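Local coordinates for protein Phl p 3 allergen (Phleum pratense, PDB 3FT1) that acts as a major grass pollen allergen recognised by IgE, a secreted member of the expansin B subfamily, at residues F6-G11 against L17-K22; E34-G39 against V78-I83; V2-T7 against F67-K72. All blocks are in the same frame, centred on the assembly; numbering follows the deposited sequence.

Contact 1. Residues F6-G11 against L17-K22; sequences FTVQKG and LVLDIK
T7 and D20 face each other as a hydrogen-bonded pair of the antiparallel hairpin formed by strands 3-8 and 16-24, and they satisfy each other's backbone on both sides. T7 N donates to D20 O at 2.9 Å. In return, D20 N reaches T7 O, also at 2.9 Å. Q9 N then gives V18 O a 2.8 Å bond, nearly straight at the hydrogen (165°). D20 O has a second donor, a water that also pairs with T7 OG1 2.8 Å away; the same hydroxyl bonds T92 OG1, so a threonine suits this place, its branched carbon fitting a strand while its oxygen serves two polar partners. The D20 carboxylate offers the syn lone pair of OD1 to K22 NZ at 2.6 Å, a salt bridge between two residues of one strand on the partly exposed surface. The other face of the hairpin is apolar. V8 CG2 packs on L19 CD2 at 3.9 Å, and the F6 ring lies beside I21, with CD1 3.9 Å from CG1 of the isoleucine. This apolar face is covered by strands 65-71 and 76-83, whose F67 and I83 both touch F6 and L19. Along its edges the hairpin is flanked by strand 52-56, bonded to L17 and L19, and by strand 92-93, where Y93 pairs with F6.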
loop_
_atom_site.group_PDB
_atom_site.type_symbol
_atom_site.label_atom_id
_atom_site.label_comp_id
_atom_site.label_asym_id
_atom_site.label_seq_id
_atom_site.Cartn_x
_atom_site.Cartn_y
_atom_site.Cartn_z
ATOM N N PHE A 6 3.188 6.325 -1.049
ATOM C CA PHE A 6 3.530 5.036 -1.625
ATOM C C PHE A 6 4.429 5.335 -2.808
ATOM O O PHE A 6 3.990 5.996 -3.743
ATOM C CB PHE A 6 2.290 4.347 -2.203
ATOM C CG PHE A 6 1.207 4.029 -1.195
ATOM C CD1 PHE A 6 1.053 2.741 -0.713
ATOM C CD2 PHE A 6 0.322 5.008 -0.773
ATOM C CE1 PHE A 6 0.052 2.436 0.186
ATOM C CE2 PHE A 6 -0.688 4.713 0.132
ATOM C CZ PHE A 6 -0.822 3.428 0.610
ATOM N N THR A 7 5.663 4.850 -2.782
ATOM C CA THR A 7 6.559 5.026 -3.922
ATOM C C THR A 7 6.828 3.682 -4.570
ATOM O O THR A 7 7.299 2.753 -3.919
ATOM C CB THR A 7 7.887 5.661 -3.503
ATOM O OG1 THR A 7 7.623 6.887 -2.812
ATOM C CG2 THR A 7 8.772 5.936 -4.728
ATOM N N VAL A 8 6.526 3.586 -5.858
ATOM C CA VAL A 8 6.727 2.343 -6.583
ATOM C C VAL A 8 8.209 2.146 -6.874
ATOM O O VAL A 8 8.850 2.989 -7.507
ATOM C CB VAL A 8 5.941 2.329 -7.899
ATOM C CG1 VAL A 8 6.282 1.073 -8.695
ATOM C CG2 VAL A 8 4.449 2.396 -7.617
ATOM N N GLN A 9 8.748 1.028 -6.401
ATOM C CA GLN A 9 10.183 0.770 -6.483
ATOM C C GLN A 9 10.538 -0.066 -7.698
ATOM O O GLN A 9 9.743 -0.895 -8.144
ATOM C CB GLN A 9 10.653 0.035 -5.225
ATOM C CG GLN A 9 10.352 0.797 -3.949
ATOM C CD GLN A 9 11.121 2.093 -3.880
ATOM O OE1 GLN A 9 10.563 3.176 -4.073
ATOM N NE2 GLN A 9 12.420 1.990 -3.637
ATOM N N LYS A 10 11.743 0.143 -8.219
ATOM C CA LYS A 10 12.239 -0.691 -9.301
ATOM C C LYS A 10 12.145 -2.141 -8.854
ATOM O O LYS A 10 12.412 -2.460 -7.690
ATOM C CB LYS A 10 13.685 -0.331 -9.669
ATOM C CG LYS A 10 14.097 -0.895 -11.029
ATOM C CD LYS A 10 15.514 -0.512 -11.428
ATOM C CE LYS A 10 15.768 -0.854 -12.891
ATOM N NZ LYS A 10 15.021 -2.079 -13.302
ATOM N N GLY A 11 11.748 -3.012 -9.775
ATOM C CA GLY A 11 11.502 -4.405 -9.454
ATOM C C GLY A 11 10.021 -4.715 -9.484
ATOM O O GLY A 11 9.618 -5.872 -9.546
ATOM N N LEU A 17 4.084 -5.667 -6.835
ATOM C CA LEU A 17 4.237 -4.305 -6.336
ATOM C C LEU A 17 5.278 -4.277 -5.238
ATOM O O LEU A 17 5.132 -4.949 -4.232
ATOM C CB LEU A 17 2.915 -3.782 -5.774
ATOM C CG LEU A 17 1.962 -3.086 -6.736
ATOM C CD1 LEU A 17 0.653 -2.749 -6.024
ATOM C CD2 LEU A 17 2.612 -1.829 -7.307
ATOM N N VAL A 18 6.333 -3.496 -5.448
ATOM C CA VAL A 18 7.334 -3.263 -4.426
ATOM C C VAL A 18 7.189 -1.807 -4.046
ATOM O O VAL A 18 7.419 -0.920 -4.878
ATOM C CB VAL A 18 8.757 -3.510 -4.959
ATOM C CG1 VAL A 18 9.770 -3.334 -3.851
ATOM C CG2 VAL A 18 8.862 -4.908 -5.565
ATOM N N LEU A 19 6.792 -1.562 -2.801
ATOM C CA LEU A 19 6.406 -0.220 -2.389
ATOM C C LEU A 19 7.186 0.262 -1.194
ATOM O O LEU A 19 7.213 -0.401 -0.150
ATOM C CB LEU A 19 4.918 -0.178 -2.035
ATOM C CG LEU A 19 3.938 -0.505 -3.159
ATOM C CD1 LEU A 19 2.529 -0.623 -2.591
ATOM C CD2 LEU A 19 4.008 0.573 -4.234
ATOM N N ASP A 20 7.809 1.422 -1.361
ATOM C CA ASP A 20 8.313 2.195 -0.239
ATOM C C ASP A 20 7.126 2.945 0.334
ATOM O O ASP A 20 6.639 3.912 -0.247
ATOM C CB ASP A 20 9.378 3.188 -0.710
ATOM C CG ASP A 20 9.961 4.001 0.427
ATOM O OD1 ASP A 20 9.644 3.711 1.599
ATOM O OD2 ASP A 20 10.744 4.934 0.146
ATOM N N ILE A 21 6.634 2.473 1.470
ATOM C CA ILE A 21 5.491 3.100 2.100
ATOM C C ILE A 21 6.013 3.905 3.279
ATOM O O ILE A 21 6.679 3.363 4.166
ATOM C CB ILE A 21 4.459 2.040 2.579
ATOM C CG1 ILE A 21 3.965 1.207 1.389
ATOM C CG2 ILE A 21 3.289 2.708 3.298
ATOM C CD1 ILE A 21 3.027 0.069 1.768
ATOM N N LYS A 22 5.739 5.205 3.269
ATOM C CA LYS A 22 6.109 6.070 4.374
ATOM C C LYS A 22 4.845 6.403 5.145
ATOM O O LYS A 22 4.000 7.164 4.677
ATOM C CB LYS A 22 6.786 7.333 3.851
ATOM C CG LYS A 22 8.187 7.070 3.324
ATOM C CD LYS A 22 9.142 6.834 4.501
ATOM C CE LYS A 22 10.569 6.582 4.049
ATOM N NZ LYS A 22 10.741 5.238 3.439
HETATM O O HOH W 1 6.871 6.803 -0.147
#

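Contact 2. Residues E34-G39 against V78-I83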
loop_
_atom_site.group_PDB
_atom_site.type_symbol
_atom_site.label_atom_id
_atom_site.label_comp_id
_atom_site.label_asym_id
_atom_site.label_seq_id
_atom_site.Cartn_x
_atom_site.Cartn_y
_atom_site.Cartn_z
ATOM N N GLU A 34 -2.277 -4.417 3.831
ATOM C CA GLU A 34 -2.892 -5.365 2.912
ATOM C C GLU A 34 -3.370 -4.658 1.666
ATOM O O GLU A 34 -3.726 -3.488 1.706
ATOM C CB GLU A 34 -4.086 -6.063 3.569
ATOM C CG GLU A 34 -3.728 -6.855 4.788
ATOM C CD GLU A 34 -4.874 -6.919 5.768
ATOM O OE1 GLU A 34 -5.322 -5.841 6.212
ATOM O OE2 GLU A 34 -5.316 -8.037 6.090
ATOM N N LEU A 35 -3.378 -5.394 0.561
ATOM C CA LEU A 35 -3.870 -4.892 -0.707
ATOM C C LEU A 35 -5.227 -5.505 -1.036
ATOM O O LEU A 35 -5.444 -6.688 -0.821
ATOM C CB LEU A 35 -2.878 -5.265 -1.818
ATOM C CG LEU A 35 -3.460 -5.201 -3.230
ATOM C CD1 LEU A 35 -3.528 -3.752 -3.658
ATOM C CD2 LEU A 35 -2.629 -6.017 -4.193
ATOM N N ARG A 36 -6.142 -4.694 -1.550
ATOM C CA ARG A 36 -7.343 -5.236 -2.174
ATOM C C ARG A 36 -7.362 -4.794 -3.632
ATOM O O ARG A 36 -7.395 -3.597 -3.936
ATOM C CB ARG A 36 -8.615 -4.781 -1.448
ATOM C CG ARG A 36 -9.889 -5.448 -1.966
ATOM C CD ARG A 36 -11.127 -5.014 -1.208
ATOM N NE ARG A 36 -11.468 -3.613 -1.443
ATOM C CZ ARG A 36 -11.996 -3.150 -2.571
ATOM N NH1 ARG A 36 -12.239 -3.969 -3.585
ATOM N NH2 ARG A 36 -12.279 -1.863 -2.692
ATOM N N GLN A 37 -7.304 -5.761 -4.541
ATOM C CA GLN A 37 -7.351 -5.435 -5.958
ATOM C C GLN A 37 -8.738 -4.939 -6.332
ATOM O O GLN A 37 -9.722 -5.255 -5.672
ATOM C CB GLN A 37 -6.973 -6.649 -6.809
ATOM C CG GLN A 37 -5.636 -7.254 -6.455
ATOM C CD GLN A 37 -5.274 -8.380 -7.391
ATOM O OE1 GLN A 37 -5.423 -8.254 -8.602
ATOM N NE2 GLN A 37 -4.810 -9.494 -6.836
ATOM N N HIS A 38 -8.813 -4.138 -7.386
ATOM C CA HIS A 38 -10.094 -3.672 -7.879
ATOM C C HIS A 38 -10.947 -4.867 -8.298
ATOM O O HIS A 38 -10.469 -5.763 -8.991
ATOM C CB HIS A 38 -9.897 -2.736 -9.075
ATOM C CG HIS A 38 -11.176 -2.224 -9.655
ATOM N ND1 HIS A 38 -11.854 -1.144 -9.126
ATOM C CD2 HIS A 38 -11.905 -2.643 -10.715
ATOM C CE1 HIS A 38 -12.942 -0.920 -9.839
ATOM N NE2 HIS A 38 -12.999 -1.816 -10.809
ATOM N N GLY A 39 -12.204 -4.878 -7.868
ATOM C CA GLY A 39 -13.123 -5.937 -8.243
ATOM C C GLY A 39 -12.876 -7.212 -7.464
ATOM O O GLY A 39 -13.425 -8.266 -7.779
ATOM N N VAL A 78 -8.100 2.706 5.773
ATOM C CA VAL A 78 -8.139 2.203 4.407
ATOM C C VAL A 78 -7.972 3.375 3.441
ATOM O O VAL A 78 -8.648 4.400 3.563
ATOM C CB VAL A 78 -9.441 1.446 4.109
ATOM C CG1 VAL A 78 -9.500 1.063 2.635
ATOM C CG2 VAL A 78 -9.533 0.193 4.973
ATOM N N PHE A 79 -7.025 3.237 2.520
ATOM C CA PHE A 79 -6.821 4.231 1.481
ATOM C C PHE A 79 -7.256 3.614 0.163
ATOM O O PHE A 79 -6.697 2.611 -0.273
ATOM C CB PHE A 79 -5.353 4.660 1.434
ATOM C CG PHE A 79 -4.932 5.459 2.630
ATOM C CD1 PHE A 79 -5.019 6.844 2.618
ATOM C CD2 PHE A 79 -4.483 4.831 3.780
ATOM C CE1 PHE A 79 -4.645 7.586 3.722
ATOM C CE2 PHE A 79 -4.110 5.571 4.886
ATOM C CZ PHE A 79 -4.197 6.945 4.859
ATOM N N ASP A 80 -8.271 4.208 -0.453
ATOM C CA ASP A 80 -8.919 3.598 -1.608
ATOM C C ASP A 80 -8.402 4.126 -2.940
ATOM O O ASP A 80 -8.161 5.322 -3.096
ATOM C CB ASP A 80 -10.437 3.767 -1.516
ATOM C CG ASP A 80 -11.040 2.989 -0.351
ATOM O OD1 ASP A 80 -11.172 1.753 -0.461
ATOM O OD2 ASP A 80 -11.381 3.617 0.677
ATOM N N GLU A 81 -8.239 3.211 -3.891
ATOM C CA GLU A 81 -7.815 3.536 -5.253
ATOM C C GLU A 81 -6.637 4.509 -5.262
ATOM O O GLU A 81 -6.672 5.562 -5.897
ATOM C CB GLU A 81 -9.002 4.049 -6.077
ATOM C CG GLU A 81 -10.219 3.120 -5.988
ATOM C CD GLU A 81 -11.207 3.310 -7.122
ATOM O OE1 GLU A 81 -11.133 4.343 -7.819
ATOM O OE2 GLU A 81 -12.056 2.416 -7.317
ATOM N N VAL A 82 -5.586 4.118 -4.557
ATOM C CA VAL A 82 -4.409 4.959 -4.369
ATOM C C VAL A 82 -3.410 4.876 -5.515
ATOM O O VAL A 82 -2.757 5.865 -5.844
ATOM C CB VAL A 82 -3.673 4.582 -3.073
ATOM C CG1 VAL A 82 -2.433 5.460 -2.910
ATOM C CG2 VAL A 82 -4.598 4.748 -1.894
ATOM N N ILE A 83 -3.283 3.690 -6.098
ATOM C CA ILE A 83 -2.340 3.446 -7.185
ATOM C C ILE A 83 -3.074 2.843 -8.385
ATOM O O ILE A 83 -3.853 1.894 -8.233
ATOM C CB ILE A 83 -1.219 2.486 -6.728
ATOM C CG1 ILE A 83 -0.509 3.063 -5.495
ATOM C CG2 ILE A 83 -0.250 2.189 -7.871
ATOM C CD1 ILE A 83 0.594 2.196 -4.962
HETATM O O HOH W 2 -11.537 -0.742 0.117
HETATM O O HOH W 3 -10.435 -0.329 -6.673
#
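R36 and D80 approach across the surface of an immunoglobulin-like beta sandwich, the fold expected of an expansin C-terminal domain. R36 stands at the end of strand 30-36 with its CB directed toward segment 78-83. From there the chain runs out extended, CG anti to the backbone N (chi1 -173°), and CD continues the same line; the side chain also rests on W43. The bend comes at the next bond (chi3 68°), carrying NE and the guanidinium round toward D80. Of the two end nitrogens, NH1 bonds the carbonyl of S40. NH2 stays 4.4 Å from D80 OD1, too far for a salt bridge, although the carboxylate oxygen lies near the guanidinium plane. A water closes the gap: it accepts from NH2 at 3.1 Å and donates to D80 OD1 at 2.6 Å. The long arginine reaches toward the shorter aspartate, and solvent mediates the attraction. E81 follows at the corner where the chain turns, its left-handed backbone held by a bond from its N to N66 OD1. Its carboxylate lies off the edge of the H38 ring, across a second water 2.9 Å from H38 ND1 that donates to E81 OE2 at 3.3 Å.

Contact 3. Residues V2-T7 against F67-K72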
loop_
_atom_site.group_PDB
_atom_site.type_symbol
_atom_site.label_atom_id
_atom_site.label_comp_id
_atom_site.label_asym_id
_atom_site.label_seq_id
_atom_site.Cartn_x
_atom_site.Cartn_y
_atom_site.Cartn_z
ATOM N N VAL A 2 -3.222 10.307 10.103
ATOM C CA VAL A 2 -2.395 9.334 9.405
ATOM C C VAL A 2 -2.045 9.886 8.024
ATOM O O VAL A 2 -2.931 10.190 7.226
ATOM C CB VAL A 2 -3.104 7.961 9.275
ATOM C CG1 VAL A 2 -2.281 7.011 8.417
ATOM C CG2 VAL A 2 -3.346 7.360 10.652
ATOM N N GLN A 3 -0.748 10.049 7.776
ATOM C CA GLN A 3 -0.253 10.555 6.505
ATOM C C GLN A 3 0.534 9.439 5.844
ATOM O O GLN A 3 1.259 8.705 6.511
ATOM C CB GLN A 3 0.655 11.766 6.740
ATOM C CG GLN A 3 -0.054 12.925 7.410
ATOM C CD GLN A 3 0.886 14.029 7.887
ATOM O OE1 GLN A 3 1.920 13.765 8.507
ATOM N NE2 GLN A 3 0.518 15.277 7.604
ATOM N N VAL A 4 0.397 9.288 4.536
ATOM C CA VAL A 4 1.088 8.185 3.888
ATOM C C VAL A 4 1.506 8.539 2.473
ATOM O O VAL A 4 0.823 9.298 1.794
ATOM C CB VAL A 4 0.219 6.910 3.879
ATOM C CG1 VAL A 4 -1.004 7.092 2.983
ATOM C CG2 VAL A 4 1.034 5.711 3.428
ATOM N N THR A 5 2.653 8.015 2.054
ATOM C CA THR A 5 3.026 8.047 0.645
ATOM C C THR A 5 3.420 6.637 0.227
ATOM O O THR A 5 3.901 5.848 1.047
ATOM C CB THR A 5 4.205 9.017 0.344
ATOM O OG1 THR A 5 5.374 8.605 1.057
ATOM C CG2 THR A 5 3.850 10.461 0.718
ATOM N N PHE A 6 3.188 6.325 -1.049
ATOM C CA PHE A 6 3.530 5.036 -1.625
ATOM C C PHE A 6 4.429 5.335 -2.808
ATOM O O PHE A 6 3.990 5.996 -3.743
ATOM C CB PHE A 6 2.290 4.347 -2.203
ATOM C CG PHE A 6 1.207 4.029 -1.195
ATOM C CD1 PHE A 6 1.053 2.741 -0.713
ATOM C CD2 PHE A 6 0.322 5.008 -0.773
ATOM C CE1 PHE A 6 0.052 2.436 0.186
ATOM C CE2 PHE A 6 -0.688 4.713 0.132
ATOM C CZ PHE A 6 -0.822 3.428 0.610
ATOM N N THR A 7 5.663 4.850 -2.782
ATOM C CA THR A 7 6.559 5.026 -3.922
ATOM C C THR A 7 6.828 3.682 -4.570
ATOM O O THR A 7 7.299 2.753 -3.919
ATOM C CB THR A 7 7.887 5.661 -3.503
ATOM O OG1 THR A 7 7.623 6.887 -2.812
ATOM C CG2 THR A 7 8.772 5.936 -4.728
ATOM N N PHE A 67 -5.562 -0.082 -0.139
ATOM C CA PHE A 67 -4.647 -0.545 0.899
ATOM C C PHE A 67 -5.267 -0.383 2.283
ATOM O O PHE A 67 -5.816 0.668 2.603
ATOM C CB PHE A 67 -3.319 0.220 0.827
ATOM C CG PHE A 67 -2.551 -0.045 -0.438
ATOM C CD1 PHE A 67 -1.655 -1.098 -0.505
ATOM C CD2 PHE A 67 -2.768 0.723 -1.571
ATOM C CE1 PHE A 67 -0.966 -1.375 -1.681
ATOM C CE2 PHE A 67 -2.082 0.459 -2.750
ATOM C CZ PHE A 67 -1.179 -0.588 -2.803
ATOM N N ARG A 68 -5.190 -1.439 3.082
ATOM C CA ARG A 68 -5.646 -1.380 4.471
ATOM C C ARG A 68 -4.435 -1.419 5.372
ATOM O O ARG A 68 -3.591 -2.318 5.252
ATOM C CB ARG A 68 -6.568 -2.547 4.807
ATOM C CG ARG A 68 -7.007 -2.557 6.267
ATOM C CD ARG A 68 -8.217 -3.442 6.476
ATOM N NE ARG A 68 -7.874 -4.856 6.375
ATOM C CZ ARG A 68 -8.760 -5.843 6.474
ATOM N NH1 ARG A 68 -10.045 -5.568 6.673
ATOM N NH2 ARG A 68 -8.364 -7.103 6.377
ATOM N N PHE A 69 -4.352 -0.434 6.263
ATOM C CA PHE A 69 -3.287 -0.348 7.253
ATOM C C PHE A 69 -3.804 -0.687 8.645
ATOM O O PHE A 69 -4.901 -0.279 9.021
ATOM C CB PHE A 69 -2.721 1.073 7.308
ATOM C CG PHE A 69 -2.016 1.501 6.045
ATOM C CD1 PHE A 69 -0.696 1.159 5.829
ATOM C CD2 PHE A 69 -2.671 2.248 5.085
ATOM C CE1 PHE A 69 -0.040 1.550 4.681
ATOM C CE2 PHE A 69 -2.017 2.642 3.930
ATOM C CZ PHE A 69 -0.700 2.287 3.732
ATOM N N MET A 70 -2.989 -1.407 9.408
ATOM C CA MET A 70 -3.204 -1.571 10.842
ATOM C C MET A 70 -1.937 -1.128 11.545
ATOM O O MET A 70 -0.851 -1.636 11.253
ATOM C CB MET A 70 -3.503 -3.033 11.182
ATOM C CG MET A 70 -4.901 -3.467 10.818
ATOM S SD MET A 70 -6.132 -2.677 11.878
ATOM C CE MET A 70 -5.634 -3.285 13.489
ATOM N N SER A 71 -2.062 -0.152 12.437
ATOM C CA SER A 71 -0.910 0.336 13.194
ATOM C C SER A 71 -0.626 -0.586 14.373
ATOM O O SER A 71 -1.467 -1.412 14.739
ATOM C CB SER A 71 -1.157 1.756 13.701
ATOM O OG SER A 71 -2.006 1.753 14.838
ATOM N N LYS A 72 0.560 -0.455 14.964
ATOM C CA LYS A 72 0.893 -1.222 16.159
ATOM C C LYS A 72 -0.101 -0.905 17.267
ATOM O O LYS A 72 -0.461 -1.772 18.059
ATOM C CB LYS A 72 2.316 -0.908 16.640
ATOM C CG LYS A 72 3.369 -1.904 16.192
ATOM C CD LYS A 72 3.919 -1.567 14.823
ATOM C CE LYS A 72 4.915 -2.622 14.359
ATOM N NZ LYS A 72 6.004 -2.841 15.350
#
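F6 reaches across the interior to two phenylalanines of strand 65-71, F69 and F67, and the three rings form an aromatic cluster. The axes of strands 3-7 and 67-71 come no closer than 11.3 Å, a span that calls for large side chains on both sides. F6 and F69 enter from opposite directions and meet rim to rim: their CZ atoms are 3.3 Å apart, with F6 CZ lying in the plane of the F69 ring. The centroids stay 5.7 Å apart and the planes are inclined by 45°, so neither ring covers the other's face. F67 is met differently. F6 slides past it in the opposite direction and sets CE1 over one face, displaced toward the rim, with CE1 3.6 Å from F67 CG; the planes are 37° apart, an oblique pairing rather than a stack. V4, two residues before F6 and on the same face of the strand, extends the contact: chi1 67° sets its CG2 anti to the backbone N, where it meets F69 CZ at 3.9 Å. A valine fits where the F69 ring already spans part of the gap. F79 and P95 also border V4, and F79 meets F69 nearly at right angles. No polar bond joins the segments; rings and a valine from strands 3-8 and 65-71 filling the space between them fit the core of a beta sandwich, as expected of an expansin C-terminal domain.

In the fold
Contacts 1 and 3 share the hydrophobic core, and contact 2 lies at its surface. F6 belongs to both contact 1 and contact 3, whose centres are about 12 Å apart: one joins strand 3-8 to its hairpin partner, the other carries it across the core. V82 and I83 link contact 2 inward: F6 CD2 touches V82 CG1 at 3.5 Å, and L19 CD2 lies 3.8 Å from I83 CD1. Contact 2 sits about 14 Å from contact 1 and about 11 Å from contact 3, centre to centre. Strand 65-71 runs between its two strands: R68 NE makes a 2.7 Å salt bridge with E34 OE1, and F79 N probably bonds F67 O at 2.8 Å.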